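Local structure of phenol hydroxylase component phO (Pseudomonas stutzeri, 3U52) at residues W30-F40 and L58-S68. The protein is a small component of a multicomponent phenol hydroxylase, an enzyme complex that probably hydroxylates phenol and related aromatic compounds. Sequence-based numbering, arbitrary orientation.
Sequences WPDHLLFCAPF and LKPATAAHPDS
His33 meets Asp67 and His65 at once, and its side chain, followed atom by atom, illustrates how one buried imidazole can join two loops. CB already lies over the indole face of Trp30, 3.6 Å from Trp30 CE3, and CG follows over the ring's centre. With CG beside the backbone N (chi1 -67°), the ring lies over the indole; its turn about CB-CG (chi2 76°) aims ND1 at Pro31 O, a 2.8 Å bond almost in the ring plane. CD2 instead presses onto the middle of the His65 face, the two rings meeting edge to face with planes at 65°. CE1 passes 3.7 Å from Asp67 OD2, and at the tip NE2 gives that oxygen, on its anti side, a 2.7 Å hydrogen bond. Since both ring nitrogens donate, the imidazole may well be cationic, a state the carboxylate would stabilise. Were this an alanine, Asp67 OD2 would probably keep Gly113 N but lose its histidine mate, with a gap opening between the faces of Trp30 and His65. The strand order 2-1-5-3-4, with helix 50-62 packed on the sheet, is that of the beta-grasp (ubiquitin-like) fold; this contact closes the loop between the first two strands against the last turn of the helix and the two beta turns after it. His65, itself held through ND1 by Asp67 N and through NE2 by Tyr119 O, also receives Leu35 CD2. Nearer the helix, Phe36 CZ lies 3.7 Å from Thr62 CA, while Ala61 CB sits over the Phe40 face and Thr62 CG2 touches that ring's edge at CE2, 3.7 Å away.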
loop_
_atom_site.group_PDB
_atom_site.type_symbol
_atom_site.label_atom_id
_atom_site.label_comp_id
_atom_site.label_asym_id
_atom_site.label_seq_id
_atom_site.Cartn_x
_atom_site.Cartn_y
_atom_site.Cartn_z
ATOM N N TRP E 30 -3.066 33.774 -44.781
ATOM C CA TRP E 30 -2.293 33.491 -45.994
ATOM C C TRP E 30 -2.547 32.020 -46.386
ATOM O O TRP E 30 -1.904 31.131 -45.866
ATOM C CB TRP E 30 -0.803 33.709 -45.723
ATOM C CG TRP E 30 0.087 33.621 -46.948
ATOM C CD1 TRP E 30 -0.293 33.756 -48.249
ATOM C CD2 TRP E 30 1.502 33.460 -46.964
ATOM N NE1 TRP E 30 0.798 33.668 -49.076
ATOM C CE2 TRP E 30 1.919 33.525 -48.314
ATOM C CE3 TRP E 30 2.476 33.306 -45.962
ATOM C CZ2 TRP E 30 3.275 33.423 -48.699
ATOM C CZ3 TRP E 30 3.814 33.175 -46.344
ATOM C CH2 TRP E 30 4.207 33.221 -47.696
ATOM N N PRO E 31 -3.557 31.747 -47.242
ATOM C CA PRO E 31 -3.806 30.317 -47.516
ATOM C C PRO E 31 -2.633 29.572 -48.122
ATOM O O PRO E 31 -1.820 30.169 -48.812
ATOM C CB PRO E 31 -4.992 30.350 -48.494
ATOM C CG PRO E 31 -5.662 31.660 -48.234
ATOM C CD PRO E 31 -4.566 32.612 -47.885
ATOM N N ASP E 32 -2.584 28.259 -47.871
ATOM C CA ASP E 32 -1.543 27.325 -48.352
ATOM C C ASP E 32 -0.193 27.532 -47.710
ATOM O O ASP E 32 0.826 27.166 -48.303
ATOM C CB ASP E 32 -1.440 27.369 -49.885
ATOM C CG ASP E 32 -2.707 26.879 -50.544
ATOM O OD1 ASP E 32 -3.224 25.802 -50.132
ATOM O OD2 ASP E 32 -3.198 27.593 -51.447
ATOM N N HIS E 33 -0.192 28.095 -46.500
ATOM C CA HIS E 33 1.042 28.359 -45.761
ATOM C C HIS E 33 0.912 27.930 -44.296
ATOM O O HIS E 33 1.118 28.729 -43.363
ATOM C CB HIS E 33 1.494 29.813 -45.952
ATOM C CG HIS E 33 1.904 30.081 -47.369
ATOM N ND1 HIS E 33 0.978 30.252 -48.381
ATOM C CD2 HIS E 33 3.117 30.027 -47.974
ATOM C CE1 HIS E 33 1.611 30.354 -49.544
ATOM N NE2 HIS E 33 2.909 30.234 -49.321
ATOM N N LEU E 34 0.560 26.653 -44.121
ATOM C CA LEU E 34 0.126 26.132 -42.806
ATOM C C LEU E 34 1.313 25.939 -41.892
ATOM O O LEU E 34 1.154 25.529 -40.738
ATOM C CB LEU E 34 -0.708 24.838 -42.946
ATOM C CG LEU E 34 -2.080 25.097 -43.599
ATOM C CD1 LEU E 34 -2.680 23.802 -44.056
ATOM C CD2 LEU E 34 -2.931 25.849 -42.615
ATOM N N LEU E 35 2.516 26.269 -42.382
ATOM C CA LEU E 35 3.649 26.442 -41.482
ATOM C C LEU E 35 3.258 27.297 -40.257
ATOM O O LEU E 35 3.701 27.010 -39.111
ATOM C CB LEU E 35 4.892 27.013 -42.215
ATOM C CG LEU E 35 6.155 27.403 -41.398
ATOM C CD1 LEU E 35 6.915 26.260 -40.710
ATOM C CD2 LEU E 35 7.160 28.237 -42.219
ATOM N N PHE E 36 2.465 28.346 -40.499
ATOM C CA PHE E 36 1.897 29.162 -39.434
ATOM C C PHE E 36 0.547 28.495 -39.240
ATOM O O PHE E 36 -0.304 28.508 -40.144
ATOM C CB PHE E 36 1.723 30.608 -39.918
ATOM C CG PHE E 36 2.963 31.173 -40.453
ATOM C CD1 PHE E 36 3.105 31.392 -41.822
ATOM C CD2 PHE E 36 4.047 31.442 -39.590
ATOM C CE1 PHE E 36 4.304 31.879 -42.334
ATOM C CE2 PHE E 36 5.255 31.918 -40.105
ATOM C CZ PHE E 36 5.372 32.145 -41.487
ATOM N N CYS E 37 0.343 27.881 -38.091
ATOM C CA CYS E 37 -0.838 27.054 -37.889
ATOM C C CYS E 37 -2.175 27.772 -38.006
ATOM O O CYS E 37 -3.157 27.145 -38.401
ATOM C CB CYS E 37 -0.758 26.391 -36.528
ATOM S SG CYS E 37 -0.846 27.592 -35.161
ATOM N N ALA E 38 -2.219 29.084 -37.673
ATOM C CA ALA E 38 -3.467 29.852 -37.631
ATOM C C ALA E 38 -3.256 31.253 -38.246
ATOM O O ALA E 38 -2.104 31.718 -38.376
ATOM C CB ALA E 38 -3.930 29.986 -36.155
ATOM N N PRO E 39 -4.356 31.939 -38.602
ATOM C CA PRO E 39 -4.252 33.324 -38.974
ATOM C C PRO E 39 -3.568 34.130 -37.891
ATOM O O PRO E 39 -3.746 33.854 -36.703
ATOM C CB PRO E 39 -5.723 33.758 -39.117
ATOM C CG PRO E 39 -6.442 32.508 -39.511
ATOM C CD PRO E 39 -5.746 31.463 -38.680
ATOM N N PHE E 40 -2.774 35.104 -38.306
ATOM C CA PHE E 40 -2.106 36.011 -37.373
ATOM C C PHE E 40 -3.105 36.930 -36.744
ATOM O O PHE E 40 -4.011 37.401 -37.420
ATOM C CB PHE E 40 -1.093 36.848 -38.111
ATOM C CG PHE E 40 0.002 36.058 -38.773
ATOM C CD1 PHE E 40 0.801 35.175 -38.046
ATOM C CD2 PHE E 40 0.276 36.256 -40.118
ATOM C CE1 PHE E 40 1.842 34.485 -38.652
ATOM C CE2 PHE E 40 1.329 35.560 -40.744
ATOM C CZ PHE E 40 2.097 34.671 -40.001
ATOM N N LEU E 58 3.405 42.505 -41.970
ATOM C CA LEU E 58 3.152 41.239 -42.671
ATOM C C LEU E 58 4.421 40.522 -43.181
ATOM O O LEU E 58 4.612 39.321 -42.987
ATOM C CB LEU E 58 2.113 41.455 -43.771
ATOM C CG LEU E 58 1.400 40.215 -44.292
ATOM C CD1 LEU E 58 0.707 39.472 -43.102
ATOM C CD2 LEU E 58 0.390 40.583 -45.408
ATOM N N LYS E 59 5.317 41.260 -43.805
ATOM C CA LYS E 59 6.588 40.696 -44.267
ATOM C C LYS E 59 7.472 40.060 -43.139
ATOM O O LYS E 59 7.920 38.930 -43.272
ATOM C CB LYS E 59 7.347 41.783 -45.044
ATOM C CG LYS E 59 7.887 41.339 -46.375
ATOM C CD LYS E 59 6.772 40.984 -47.354
ATOM C CE LYS E 59 7.192 39.834 -48.301
ATOM N NZ LYS E 59 8.617 39.809 -48.795
ATOM N N PRO E 60 7.764 40.803 -42.047
ATOM C CA PRO E 60 8.409 40.188 -40.864
ATOM C C PRO E 60 7.704 38.973 -40.259
ATOM O O PRO E 60 8.355 38.009 -39.934
ATOM C CB PRO E 60 8.407 41.330 -39.852
ATOM C CG PRO E 60 8.541 42.532 -40.708
ATOM C CD PRO E 60 7.602 42.247 -41.853
ATOM N N ALA E 61 6.384 39.041 -40.107
ATOM C CA ALA E 61 5.578 37.927 -39.560
ATOM C C ALA E 61 5.735 36.629 -40.391
ATOM O O ALA E 61 5.701 35.500 -39.845
ATOM C CB ALA E 61 4.088 38.354 -39.483
ATOM N N THR E 62 5.937 36.765 -41.702
ATOM C CA THR E 62 5.926 35.588 -42.575
ATOM C C THR E 62 7.319 35.118 -42.974
ATOM O O THR E 62 7.454 34.154 -43.727
ATOM C CB THR E 62 5.093 35.804 -43.876
ATOM O OG1 THR E 62 5.684 36.850 -44.651
ATOM C CG2 THR E 62 3.649 36.164 -43.589
ATOM N N ALA E 63 8.353 35.784 -42.447
ATOM C CA ALA E 63 9.718 35.598 -42.917
ATOM C C ALA E 63 10.239 34.173 -42.810
ATOM O O ALA E 63 11.095 33.789 -43.580
ATOM C CB ALA E 63 10.694 36.612 -42.234
ATOM N N ALA E 64 9.694 33.376 -41.886
ATOM C CA ALA E 64 10.175 32.000 -41.664
ATOM C C ALA E 64 9.834 31.045 -42.800
ATOM O O ALA E 64 10.444 29.985 -42.913
ATOM C CB ALA E 64 9.638 31.437 -40.342
ATOM N N HIS E 65 8.820 31.384 -43.588
ATOM C CA HIS E 65 8.432 30.533 -44.709
ATOM C C HIS E 65 9.294 30.848 -45.910
ATOM O O HIS E 65 9.443 32.017 -46.241
ATOM C CB HIS E 65 6.947 30.736 -45.091
ATOM C CG HIS E 65 6.411 29.629 -45.937
ATOM N ND1 HIS E 65 6.746 29.488 -47.259
ATOM C CD2 HIS E 65 5.639 28.559 -45.627
ATOM C CE1 HIS E 65 6.165 28.404 -47.748
ATOM N NE2 HIS E 65 5.520 27.801 -46.770
ATOM N N PRO E 66 9.804 29.822 -46.599
ATOM C CA PRO E 66 10.526 29.968 -47.877
ATOM C C PRO E 66 9.850 30.826 -48.948
ATOM O O PRO E 66 10.547 31.549 -49.642
ATOM C CB PRO E 66 10.615 28.530 -48.378
ATOM C CG PRO E 66 10.744 27.767 -47.158
ATOM C CD PRO E 66 9.759 28.398 -46.207
ATOM N N ASP E 67 8.527 30.767 -49.082
ATOM C CA ASP E 67 7.808 31.638 -50.031
ATOM C C ASP E 67 7.806 33.162 -49.713
ATOM O O ASP E 67 7.477 33.974 -50.598
ATOM C CB ASP E 67 6.342 31.225 -50.154
ATOM C CG ASP E 67 6.142 29.925 -50.870
ATOM O OD1 ASP E 67 7.127 29.340 -51.366
ATOM O OD2 ASP E 67 4.969 29.493 -50.931
ATOM N N SER E 68 8.110 33.541 -48.469
ATOM C CA SER E 68 7.962 34.932 -48.023
ATOM C C SER E 68 8.785 35.905 -48.886
ATOM O O SER E 68 8.286 36.955 -49.314
ATOM C CB SER E 68 8.419 35.078 -46.576
ATOM O OG SER E 68 8.059 36.350 -46.054
#